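PDB 4XCP: nematode fatty acid retinoid binding protein from Necator americanus, which binds fatty acids such as palmitic acid within an all-helical fold and, like its nematode relatives, probably retinol. Local coordinates for residues E19-A23 / D24-L28; K97-A100 / E101-E105; K111-Y115 / T116-P120. All blocks are in the same frame, centred on the assembly; numbering follows the deposited sequence.

In the fold
Three local contacts follow one another along an all-helical chain, and none nests in or crosses another. Interaction 1 turns the loop of residues 19-23 into helix 23-26, which leans on helices 94-115, 122-138 and 162-167. Interaction 2 lies mostly in the first half of helix 94-115, on the opposite side of the chain's centre, about 21 Å from interaction 1 between centres. Interaction 3 ends the same helix and closes the loop leading to helix 122-138. It touches interaction 1: Ile21 packs on Tyr114, and Asp20 OD2 lies 2.6 Å from Glu119 OE2, consistent with a proton shared between the carboxylates. Interactions 1 and 3 border one bound palmitic acid; Ile104 of interaction 2 touches another.

Interaction 1 of 3, residues E19-A23 / D24-L28; sequences EDIPA and DYRDL
The backbone turns from loop into helix where the Pro22 carbonyl oxygen accepts from both Tyr25 N (2.9 Å) and Arg26 N (3.0 Å). This is the first turn of the short helix 23-26, with Pro22 at its N-cap position, and Asp27 N extends the pattern by bonding to Ala23 O. The arginine side chain folds back over the turn it belongs to. Bent at its second and third torsions (chi3 51°), Arg26 brings NH1 to Ile21 O at 2.9 Å, a nearly straight bond that meets the oxygen almost end-on to its C=O and lies in the guanidinium plane. One face of the guanidinium lies over Ala23 CA, with Ile21 O at its edge; Tyr18 makes a cation-pi contact with the same group. Lower down the same side chain, Arg26 CD packs on Ile21 CB at 3.5 Å. Ile21 also reaches Tyr25, its CG2 methyl coming within 3.4 Å of CD2 on the ring, and both residues touch the palmitic acid, on the inward side of the turn. Asp24, with its CG between backbone N and carbonyl carbon (chi1 53°), rests OD1 against Pro22 CB, while OD2 forms a salt bridge with Lys122. A water donates to Ala23 O at 2.9 Å and to Asp27 OD1 at 2.7 Å, bridging backbone and carboxylate.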
ATOM      1  N   GLU A  19       3.189  14.758   5.364  1.00 20.70           N
ATOM      2  CA  GLU A  19       4.008  15.576   4.457  1.00 20.99           C
ATOM      3  C   GLU A  19       5.354  14.923   4.074  1.00 24.84           C
ATOM      4  O   GLU A  19       5.965  15.329   3.078  1.00 23.56           O
ATOM      5  CB  GLU A  19       4.241  16.977   5.021  1.00 23.16           C
ATOM      6  CG  GLU A  19       5.093  16.983   6.283  1.00 39.46           C
ATOM      7  CD  GLU A  19       5.524  18.336   6.818  1.00 60.04           C
ATOM      8  OE1 GLU A  19       5.165  19.375   6.217  1.00 48.65           O
ATOM      9  OE2 GLU A  19       6.247  18.350   7.839  1.00 56.88           O
ATOM     10  N   ASP A  20       5.807  13.908   4.851  1.00 22.43           N
ATOM     11  CA  ASP A  20       7.058  13.188   4.561  1.00 21.88           C
ATOM     12  C   ASP A  20       6.957  12.455   3.241  1.00 24.51           C
ATOM     13  O   ASP A  20       7.975  12.213   2.603  1.00 24.30           O
ATOM     14  CB  ASP A  20       7.398  12.201   5.685  1.00 22.29           C
ATOM     15  CG  ASP A  20       7.698  12.886   6.999  1.00 26.19           C
ATOM     16  OD1 ASP A  20       7.841  14.126   7.006  1.00 27.60           O
ATOM     17  OD2 ASP A  20       7.778  12.189   8.017  1.00 26.73           O
ATOM     18  N   ILE A  21       5.716  12.105   2.839  1.00 19.60           N
ATOM     19  CA  ILE A  21       5.438  11.414   1.578  1.00 17.79           C
ATOM     20  C   ILE A  21       5.231  12.479   0.505  1.00 21.50           C
ATOM     21  O   ILE A  21       4.341  13.313   0.663  1.00 20.99           O
ATOM     22  CB  ILE A  21       4.202  10.477   1.669  1.00 19.89           C
ATOM     23  CG1 ILE A  21       4.202   9.600   2.943  1.00 19.71           C
ATOM     24  CG2 ILE A  21       4.080   9.626   0.397  1.00 21.26           C
ATOM     25  CD1 ILE A  21       2.783   9.003   3.316  1.00 22.45           C
ATOM     26  N   PRO A  22       6.002  12.473  -0.602  1.00 19.83           N
ATOM     27  CA  PRO A  22       5.772  13.480  -1.665  1.00 20.29           C
ATOM     28  C   PRO A  22       4.320  13.440  -2.151  1.00 23.19           C
ATOM     29  O   PRO A  22       3.749  12.341  -2.286  1.00 21.27           O
ATOM     30  CB  PRO A  22       6.747  13.057  -2.775  1.00 21.59           C
ATOM     31  CG  PRO A  22       7.797  12.265  -2.084  1.00 25.34           C
ATOM     32  CD  PRO A  22       7.125  11.573  -0.943  1.00 20.83           C
ATOM     33  N   ALA A  23       3.706  14.633  -2.336  1.00 19.14           N
ATOM     34  CA  ALA A  23       2.314  14.794  -2.789  1.00 19.11           C
ATOM     35  C   ALA A  23       2.028  13.995  -4.086  1.00 24.51           C
ATOM     36  O   ALA A  23       0.969  13.383  -4.199  1.00 24.40           O
ATOM     37  CB  ALA A  23       2.002  16.278  -3.006  1.00 20.56           C
ATOM     38  N   ASP A  24       2.990  13.955  -5.023  1.00 21.98           N
ATOM     39  CA  ASP A  24       2.824  13.237  -6.287  1.00 23.19           C
ATOM     40  C   ASP A  24       2.872  11.705  -6.096  1.00 25.01           C
ATOM     41  O   ASP A  24       2.345  10.984  -6.941  1.00 25.46           O
ATOM     42  CB  ASP A  24       3.791  13.742  -7.394  1.00 26.99           C
ATOM     43  CG  ASP A  24       5.277  13.777  -7.054  1.00 44.74           C
ATOM     44  OD1 ASP A  24       5.619  13.650  -5.854  1.00 45.29           O
ATOM     45  OD2 ASP A  24       6.097  13.986  -7.985  1.00 52.26           O
ATOM     46  N   TYR A  25       3.433  11.212  -4.972  1.00 20.02           N
ATOM     47  CA  TYR A  25       3.388   9.775  -4.667  1.00 18.70           C
ATOM     48  C   TYR A  25       2.033   9.501  -3.995  1.00 21.28           C
ATOM     49  O   TYR A  25       1.418   8.485  -4.281  1.00 20.55           O
ATOM     50  CB  TYR A  25       4.559   9.317  -3.782  1.00 18.95           C
ATOM     51  CG  TYR A  25       4.497   7.841  -3.420  1.00 19.25           C
ATOM     52  CD1 TYR A  25       4.985   6.865  -4.286  1.00 20.60           C
ATOM     53  CD2 TYR A  25       3.939   7.422  -2.215  1.00 19.78           C
ATOM     54  CE1 TYR A  25       4.925   5.510  -3.958  1.00 20.90           C
ATOM     55  CE2 TYR A  25       3.872   6.074  -1.875  1.00 20.86           C
ATOM     56  CZ  TYR A  25       4.382   5.120  -2.742  1.00 26.93           C
ATOM     57  OH  TYR A  25       4.314   3.799  -2.392  1.00 26.54           O
ATOM     58  N   ARG A  26       1.576  10.400  -3.093  1.00 18.53           N
ATOM     59  CA  ARG A  26       0.262  10.299  -2.439  1.00 17.98           C
ATOM     60  C   ARG A  26      -0.864  10.312  -3.507  1.00 20.39           C
ATOM     61  O   ARG A  26      -1.838   9.581  -3.368  1.00 19.70           O
ATOM     62  CB  ARG A  26       0.079  11.429  -1.400  1.00 18.23           C
ATOM     63  CG  ARG A  26       0.689  11.098  -0.023  1.00 23.03           C
ATOM     64  CD  ARG A  26       1.359  12.293   0.650  1.00 27.23           C
ATOM     65  NE  ARG A  26       0.443  13.394   0.653  1.00 29.95           N
ATOM     66  CZ  ARG A  26       0.743  14.680   0.585  1.00 35.22           C
ATOM     67  NH1 ARG A  26       2.007  15.085   0.652  1.00 19.78           N
ATOM     68  NH2 ARG A  26      -0.214  15.574   0.532  1.00 17.79           N
ATOM     69  N   ASP A  27      -0.685  11.069  -4.605  1.00 18.21           N
ATOM     70  CA  ASP A  27      -1.645  11.105  -5.729  1.00 20.15           C
ATOM     71  C   ASP A  27      -1.791   9.748  -6.454  1.00 25.87           C
ATOM     72  O   ASP A  27      -2.812   9.523  -7.107  1.00 25.90           O
ATOM     73  CB  ASP A  27      -1.253  12.174  -6.757  1.00 22.75           C
ATOM     74  CG  ASP A  27      -1.484  13.600  -6.290  1.00 33.82           C
ATOM     75  OD1 ASP A  27      -2.293  13.793  -5.371  1.00 33.64           O
ATOM     76  OD2 ASP A  27      -0.862  14.521  -6.862  1.00 43.94           O
ATOM     77  N   LEU A  28      -0.787   8.850  -6.319  1.00 21.79           N
ATOM     78  CA  LEU A  28      -0.788   7.515  -6.937  1.00 21.54           C
ATOM     79  C   LEU A  28      -1.504   6.522  -6.053  1.00 25.71           C
ATOM     80  O   LEU A  28      -1.779   5.400  -6.484  1.00 26.00           O
ATOM     81  CB  LEU A  28       0.660   7.016  -7.147  1.00 21.62           C
ATOM     82  CG  LEU A  28       1.614   7.849  -8.018  1.00 27.14           C
ATOM     83  CD1 LEU A  28       2.980   7.170  -8.098  1.00 27.71           C
ATOM     84  CD2 LEU A  28       1.053   8.071  -9.436  1.00 28.88           C
TER
HETATM   85  O   HOH W   1      -1.433  14.565  -2.977  1.00 34.47           O

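Interaction 2 of 3, residues K97-A100 / E101-E105; sequences KGFA and EKSIE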
ATOM      1  N   LYS A  97      -3.652 -11.886  -9.401  1.00 20.97           N
ATOM      2  CA  LYS A  97      -3.442 -12.145  -7.964  1.00 21.63           C
ATOM      3  C   LYS A  97      -1.935 -12.063  -7.642  1.00 24.92           C
ATOM      4  O   LYS A  97      -1.554 -11.376  -6.697  1.00 23.90           O
ATOM      5  CB  LYS A  97      -4.014 -13.512  -7.547  1.00 24.86           C
ATOM      6  CG  LYS A  97      -4.038 -13.746  -6.030  1.00 32.86           C
ATOM      7  CD  LYS A  97      -4.665 -15.108  -5.647  1.00 43.66           C
ATOM      8  CE  LYS A  97      -6.183 -15.122  -5.723  1.00 58.28           C
ATOM      9  NZ  LYS A  97      -6.762 -16.432  -5.319  1.00 65.84           N
ATOM     10  N   GLY A  98      -1.107 -12.722  -8.457  1.00 22.28           N
ATOM     11  CA  GLY A  98       0.348 -12.695  -8.311  1.00 22.06           C
ATOM     12  C   GLY A  98       0.909 -11.288  -8.365  1.00 24.17           C
ATOM     13  O   GLY A  98       1.739 -10.916  -7.531  1.00 22.82           O
ATOM     14  N   PHE A  99       0.398 -10.468  -9.316  1.00 20.65           N
ATOM     15  CA  PHE A  99       0.809  -9.071  -9.488  1.00 18.68           C
ATOM     16  C   PHE A  99       0.452  -8.234  -8.272  1.00 22.95           C
ATOM     17  O   PHE A  99       1.299  -7.506  -7.760  1.00 21.96           O
ATOM     18  CB  PHE A  99       0.198  -8.442 -10.753  1.00 19.00           C
ATOM     19  CG  PHE A  99       0.327  -6.933 -10.767  1.00 18.47           C
ATOM     20  CD1 PHE A  99       1.570  -6.322 -10.921  1.00 19.13           C
ATOM     21  CD2 PHE A  99      -0.784  -6.120 -10.557  1.00 18.96           C
ATOM     22  CE1 PHE A  99       1.686  -4.929 -10.896  1.00 18.75           C
ATOM     23  CE2 PHE A  99      -0.663  -4.729 -10.555  1.00 19.00           C
ATOM     24  CZ  PHE A  99       0.563  -4.145 -10.733  1.00 16.02           C
ATOM     25  N   ALA A 100      -0.812  -8.317  -7.845  1.00 20.60           N
ATOM     26  CA  ALA A 100      -1.346  -7.593  -6.702  1.00 20.41           C
ATOM     27  C   ALA A 100      -0.569  -7.940  -5.431  1.00 23.91           C
ATOM     28  O   ALA A 100      -0.216  -7.039  -4.679  1.00 22.73           O
ATOM     29  CB  ALA A 100      -2.824  -7.908  -6.534  1.00 21.39           C
ATOM     30  N   GLU A 101      -0.276  -9.227  -5.218  1.00 21.74           N
ATOM     31  CA  GLU A 101       0.471  -9.695  -4.049  1.00 22.29           C
ATOM     32  C   GLU A 101       1.932  -9.236  -4.064  1.00 26.30           C
ATOM     33  O   GLU A 101       2.429  -8.798  -3.034  1.00 25.88           O
ATOM     34  CB  GLU A 101       0.331 -11.208  -3.881  1.00 24.12           C
ATOM     35  CG  GLU A 101      -1.045 -11.537  -3.327  1.00 34.99           C
ATOM     36  CD  GLU A 101      -1.449 -12.993  -3.294  1.00 58.37           C
ATOM     37  OE1 GLU A 101      -0.793 -13.811  -3.977  1.00 49.47           O
ATOM     38  OE2 GLU A 101      -2.447 -13.309  -2.608  1.00 56.63           O
ATOM     39  N   LYS A 102       2.580  -9.239  -5.240  1.00 22.42           N
ATOM     40  CA  LYS A 102       3.936  -8.718  -5.369  1.00 20.97           C
ATOM     41  C   LYS A 102       3.933  -7.197  -5.149  1.00 23.10           C
ATOM     42  O   LYS A 102       4.804  -6.698  -4.446  1.00 22.16           O
ATOM     43  CB  LYS A 102       4.559  -9.099  -6.728  1.00 23.29           C
ATOM     44  CG  LYS A 102       6.024  -8.653  -6.894  1.00 39.21           C
ATOM     45  CD  LYS A 102       6.990  -9.366  -5.948  1.00 47.07           C
ATOM     46  CE  LYS A 102       8.259  -8.581  -5.769  1.00 65.72           C
ATOM     47  NZ  LYS A 102       9.332  -9.405  -5.149  1.00 77.84           N
ATOM     48  N   SER A 103       2.917  -6.473  -5.680  1.00 19.85           N
ATOM     49  CA  SER A 103       2.802  -5.012  -5.497  1.00 20.24           C
ATOM     50  C   SER A 103       2.653  -4.637  -4.019  1.00 24.37           C
ATOM     51  O   SER A 103       3.237  -3.655  -3.559  1.00 22.73           O
ATOM     52  CB  SER A 103       1.636  -4.452  -6.312  1.00 21.87           C
ATOM     53  OG  SER A 103       1.916  -4.706  -7.679  1.00 33.23           O
ATOM     54  N   ILE A 104       1.883  -5.444  -3.283  1.00 23.05           N
ATOM     55  CA  ILE A 104       1.657  -5.279  -1.849  1.00 23.26           C
ATOM     56  C   ILE A 104       2.947  -5.499  -1.074  1.00 26.83           C
ATOM     57  O   ILE A 104       3.247  -4.719  -0.183  1.00 26.99           O
ATOM     58  CB  ILE A 104       0.482  -6.154  -1.365  1.00 26.75           C
ATOM     59  CG1 ILE A 104      -0.856  -5.483  -1.773  1.00 27.12           C
ATOM     60  CG2 ILE A 104       0.553  -6.383   0.179  1.00 27.70           C
ATOM     61  CD1 ILE A 104      -2.069  -6.416  -1.812  1.00 33.13           C
ATOM     62  N   GLU A 105       3.729  -6.517  -1.442  1.00 24.50           N
ATOM     63  CA  GLU A 105       5.029  -6.808  -0.822  1.00 24.99           C
ATOM     64  C   GLU A 105       5.976  -5.589  -0.978  1.00 27.78           C
ATOM     65  O   GLU A 105       6.656  -5.212  -0.020  1.00 26.96           O
ATOM     66  CB  GLU A 105       5.648  -8.064  -1.466  1.00 27.01           C
ATOM     67  CG  GLU A 105       6.956  -8.520  -0.846  1.00 39.61           C
ATOM     68  CD  GLU A 105       7.750  -9.448  -1.741  1.00 65.70           C
ATOM     69  OE1 GLU A 105       7.438 -10.659  -1.776  1.00 60.87           O
ATOM     70  OE2 GLU A 105       8.676  -8.957  -2.426  1.00 69.03           O
TER
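Four backbone hydrogen bonds join Lys97, Gly98, Phe99 and Ala100 to Glu101, Lys102, Ser103 and Ile104, each amide reaching the carbonyl four residues earlier; the shortest runs from Ser103 N to Phe99 O at 2.8 Å. A side-chain bond is added to that carbonyl. Ser103 OG, turned back beside its own backbone N (chi1 -62°), donates to Phe99 O at 2.9 Å from above the carbonyl plane, so one oxygen is gripped twice by the same serine. This is the regular alpha-helical i to i+4 pattern within helix 94-115, one of the long helices of the fatty acid and retinol-binding fold. Van der Waals contact follows the same spacing: Ser103 OG stands 3.2 Å above one face of the Phe99 ring, toward the rim near CE1. The ring meets Phe147 edge-to-face and packs on Val132 and Leu135 of helix 122-138, while Ile104 touches a second bound palmitic acid, not the one held by Lys111. Among the charged groups, the Glu101 carboxylate lies alongside the Lys97 chain, Glu101 OE2 3.8 Å from Lys97 CG and 6.0 Å from Lys97 NZ. Lys102 NZ makes a salt bridge to Glu105 OE2 at 2.8 Å, syn but tilted out of the carboxylate plane.

Interaction 3 of 3, residues K111-Y115 / T116-P120; sequences KARYY and TGNEP. With PLM (palmitic acid), chain B.
One face of the Tyr114 ring carries Pro120, whose CD stands 3.6 Å from the ring centroid, 15° off the normal, in a CH-pi contact; at the ring edge Glu119 OE2 lies 3.5 Å from CD1, with the carboxylate turned steeply against the ring. The Arg113 guanidinium likewise has Pro120 on a face, CA above its plane, and Asn118 at its edge. Its NH2 donates to Asn118 OD1 at 2.8 Å from above the amide plane, a bent bond, with a weak second one to Asn118 O. Pro120 therefore wedges between the two side chains, its CG reaching both Tyr114 CE2 and Arg113 CB. Arg113 NH1 forms a salt bridge with Asp124, which ties the end of helix 94-115 to the start of helix 122-138. Water links Tyr114 OH and Pro120 O, and Thr116 N donates to Ala112 O at 3.1 Å, a bond of i to i+4 spacing where the helix runs into the loop. The other flank of this helix end meets the ligand. Lys111, bent at its third and fourth torsions (chi3 -75°, chi4 -58°), curls along the fatty acid and donates from NZ to carboxyl O1 of the palmitic acid at 2.8 Å. Its CG and CD touch the alkyl chain at C8. Tyr114 CD2 packs on C4, and Tyr115 CZ lies 3.8 Å from C8 with its ring obliquely placed. A lysine holding the carboxyl group while tyrosines line the curved alkyl chain forms part of the internal fatty-acid site of this helical protein.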
ATOM      1  N   LYS A 111       6.558   1.069   3.328  1.00 27.49           N
ATOM      2  CA  LYS A 111       5.883   1.357   4.596  1.00 27.61           C
ATOM      3  C   LYS A 111       6.813   1.057   5.793  1.00 31.93           C
ATOM      4  O   LYS A 111       6.937   1.900   6.679  1.00 31.94           O
ATOM      5  CB  LYS A 111       4.596   0.530   4.675  1.00 29.41           C
ATOM      6  CG  LYS A 111       3.670   0.943   5.803  1.00 46.30           C
ATOM      7  CD  LYS A 111       2.318   0.220   5.738  1.00 51.94           C
ATOM      8  CE  LYS A 111       1.403   0.743   4.656  1.00 53.88           C
ATOM      9  NZ  LYS A 111       1.123   2.188   4.821  1.00 56.34           N
ATOM     10  N   ALA A 112       7.523  -0.108   5.778  1.00 29.26           N
ATOM     11  CA  ALA A 112       8.476  -0.510   6.829  1.00 29.21           C
ATOM     12  C   ALA A 112       9.541   0.579   7.048  1.00 34.30           C
ATOM     13  O   ALA A 112       9.938   0.833   8.185  1.00 33.68           O
ATOM     14  CB  ALA A 112       9.153  -1.826   6.453  1.00 29.84           C
ATOM     15  N   ARG A 113       9.951   1.258   5.964  1.00 30.92           N
ATOM     16  CA  ARG A 113      10.957   2.312   6.016  1.00 31.15           C
ATOM     17  C   ARG A 113      10.474   3.595   6.724  1.00 35.51           C
ATOM     18  O   ARG A 113      11.310   4.324   7.259  1.00 36.12           O
ATOM     19  CB  ARG A 113      11.505   2.592   4.619  1.00 29.71           C
ATOM     20  CG  ARG A 113      12.344   1.428   4.105  1.00 33.85           C
ATOM     21  CD  ARG A 113      13.151   1.822   2.897  1.00 36.48           C
ATOM     22  NE  ARG A 113      14.115   2.868   3.235  1.00 35.18           N
ATOM     23  CZ  ARG A 113      14.779   3.579   2.336  1.00 50.01           C
ATOM     24  NH1 ARG A 113      14.605   3.357   1.042  1.00 37.10           N
ATOM     25  NH2 ARG A 113      15.634   4.513   2.726  1.00 40.28           N
ATOM     26  N   TYR A 114       9.147   3.858   6.753  1.00 31.32           N
ATOM     27  CA  TYR A 114       8.574   5.020   7.450  1.00 30.71           C
ATOM     28  C   TYR A 114       8.462   4.763   8.963  1.00 40.50           C
ATOM     29  O   TYR A 114       8.345   5.718   9.737  1.00 40.39           O
ATOM     30  CB  TYR A 114       7.196   5.410   6.884  1.00 28.86           C
ATOM     31  CG  TYR A 114       7.254   6.148   5.564  1.00 26.83           C
ATOM     32  CD1 TYR A 114       7.560   7.507   5.513  1.00 27.32           C
ATOM     33  CD2 TYR A 114       7.016   5.487   4.361  1.00 26.59           C
ATOM     34  CE1 TYR A 114       7.682   8.175   4.294  1.00 24.17           C
ATOM     35  CE2 TYR A 114       7.067   6.163   3.140  1.00 26.72           C
ATOM     36  CZ  TYR A 114       7.406   7.504   3.112  1.00 28.93           C
ATOM     37  OH  TYR A 114       7.489   8.149   1.904  1.00 29.81           O
ATOM     38  N   TYR A 115       8.465   3.476   9.372  1.00 41.69           N
ATOM     39  CA  TYR A 115       8.367   3.049  10.774  1.00 43.62           C
ATOM     40  C   TYR A 115       9.735   3.006  11.399  1.00 53.37           C
ATOM     41  O   TYR A 115       9.913   3.492  12.512  1.00 53.48           O
ATOM     42  CB  TYR A 115       7.762   1.654  10.873  1.00 44.25           C
ATOM     43  CG  TYR A 115       6.264   1.574  10.703  1.00 45.66           C
ATOM     44  CD1 TYR A 115       5.412   2.398  11.438  1.00 47.19           C
ATOM     45  CD2 TYR A 115       5.690   0.599   9.893  1.00 46.46           C
ATOM     46  CE1 TYR A 115       4.027   2.292  11.321  1.00 47.52           C
ATOM     47  CE2 TYR A 115       4.307   0.462   9.793  1.00 47.23           C
ATOM     48  CZ  TYR A 115       3.480   1.313  10.504  1.00 54.22           C
ATOM     49  OH  TYR A 115       2.124   1.152  10.407  1.00 56.91           O
ATOM     50  N   THR A 116      10.699   2.405  10.688  1.00 54.21           N
ATOM     51  CA  THR A 116      12.080   2.292  11.135  1.00 56.58           C
ATOM     52  C   THR A 116      12.835   3.605  10.800  1.00 63.55           C
ATOM     53  O   THR A 116      12.206   4.629  10.470  1.00 63.39           O
ATOM     54  CB  THR A 116      12.717   0.972  10.608  1.00 70.05           C
ATOM     55  OG1 THR A 116      13.897   0.687  11.360  1.00 76.22           O
ATOM     56  CG2 THR A 116      13.036   0.994   9.107  1.00 68.63           C
ATOM     57  N   GLY A 117      14.161   3.568  10.932  1.00 61.06           N
ATOM     58  CA  GLY A 117      15.016   4.704  10.628  1.00 61.30           C
ATOM     59  C   GLY A 117      15.175   4.907   9.133  1.00 63.38           C
ATOM     60  O   GLY A 117      15.102   3.942   8.357  1.00 63.58           O
ATOM     61  N   ASN A 118      15.367   6.186   8.731  1.00 56.07           N
ATOM     62  CA  ASN A 118      15.592   6.647   7.357  1.00 53.67           C
ATOM     63  C   ASN A 118      14.400   6.311   6.410  1.00 48.83           C
ATOM     64  O   ASN A 118      14.286   5.212   5.856  1.00 48.16           O
ATOM     65  CB  ASN A 118      16.972   6.164   6.836  1.00 56.76           C
ATOM     66  CG  ASN A 118      17.098   5.862   5.369  1.00 92.13           C
ATOM     67  OD1 ASN A 118      17.234   4.698   4.981  1.00 91.80           O
ATOM     68  ND2 ASN A 118      17.053   6.891   4.525  1.00 84.05           N
ATOM     69  N   GLU A 119      13.510   7.300   6.252  1.00 38.59           N
ATOM     70  CA  GLU A 119      12.335   7.252   5.382  1.00 35.11           C
ATOM     71  C   GLU A 119      12.826   7.151   3.938  1.00 36.28           C
ATOM     72  O   GLU A 119      13.933   7.621   3.651  1.00 36.18           O
ATOM     73  CB  GLU A 119      11.511   8.543   5.529  1.00 35.28           C
ATOM     74  CG  GLU A 119      10.782   8.664   6.856  1.00 37.11           C
ATOM     75  CD  GLU A 119       9.951   9.922   7.001  1.00 40.58           C
ATOM     76  OE1 GLU A 119      10.349  10.977   6.456  1.00 31.72           O
ATOM     77  OE2 GLU A 119       8.894   9.852   7.666  1.00 26.16           O
ATOM     78  N   PRO A 120      12.039   6.572   3.004  1.00 30.36           N
ATOM     79  CA  PRO A 120      12.516   6.509   1.610  1.00 29.44           C
ATOM     80  C   PRO A 120      12.720   7.890   0.993  1.00 32.41           C
ATOM     81  O   PRO A 120      11.982   8.820   1.307  1.00 30.54           O
ATOM     82  CB  PRO A 120      11.400   5.756   0.868  1.00 30.64           C
ATOM     83  CG  PRO A 120      10.508   5.184   1.918  1.00 34.52           C
ATOM     84  CD  PRO A 120      10.685   5.996   3.153  1.00 30.52           C
TER
HETATM   85  C1  PLM B 201       2.790   3.575   1.839  1.00 53.44           C
HETATM   86  O1  PLM B 201       1.648   3.630   2.466  1.00 57.60           O
HETATM   87  O2  PLM B 201       2.995   2.827   0.895  1.00 55.61           O
HETATM   88  C2  PLM B 201       3.823   4.524   2.374  1.00 46.98           C
HETATM   89  C3  PLM B 201       3.422   5.353   3.592  1.00 43.07           C
HETATM   90  C4  PLM B 201       3.580   4.625   4.912  1.00 41.00           C
HETATM   91  C5  PLM B 201       3.172   5.436   6.123  1.00 38.87           C
HETATM   92  C6  PLM B 201       3.514   4.797   7.460  1.00 39.01           C
HETATM   93  C7  PLM B 201       2.322   4.435   8.335  1.00 38.20           C
HETATM   94  C8  PLM B 201       1.590   3.208   7.866  1.00 37.63           C
HETATM   95  C9  PLM B 201       0.358   2.875   8.634  1.00 37.04           C
HETATM   96  CA  PLM B 201      -0.807   2.480   7.771  1.00 39.44           C
HETATM   97  CB  PLM B 201      -1.049   1.002   7.570  1.00 42.30           C
HETATM   98  CC  PLM B 201      -2.343   0.675   6.804  1.00 44.30           C
HETATM   99  CD  PLM B 201      -2.317   0.901   5.279  1.00 44.97           C
HETATM  100  CE  PLM B 201      -2.370   2.361   4.822  1.00 43.88           C
HETATM  101  CF  PLM B 201      -2.525   2.561   3.337  1.00 43.22           C
HETATM  102  CG  PLM B 201      -1.243   2.516   2.531  1.00 42.05           C
HETATM  103  O   HOH W   2       9.536   9.932   1.692  1.00 38.56           O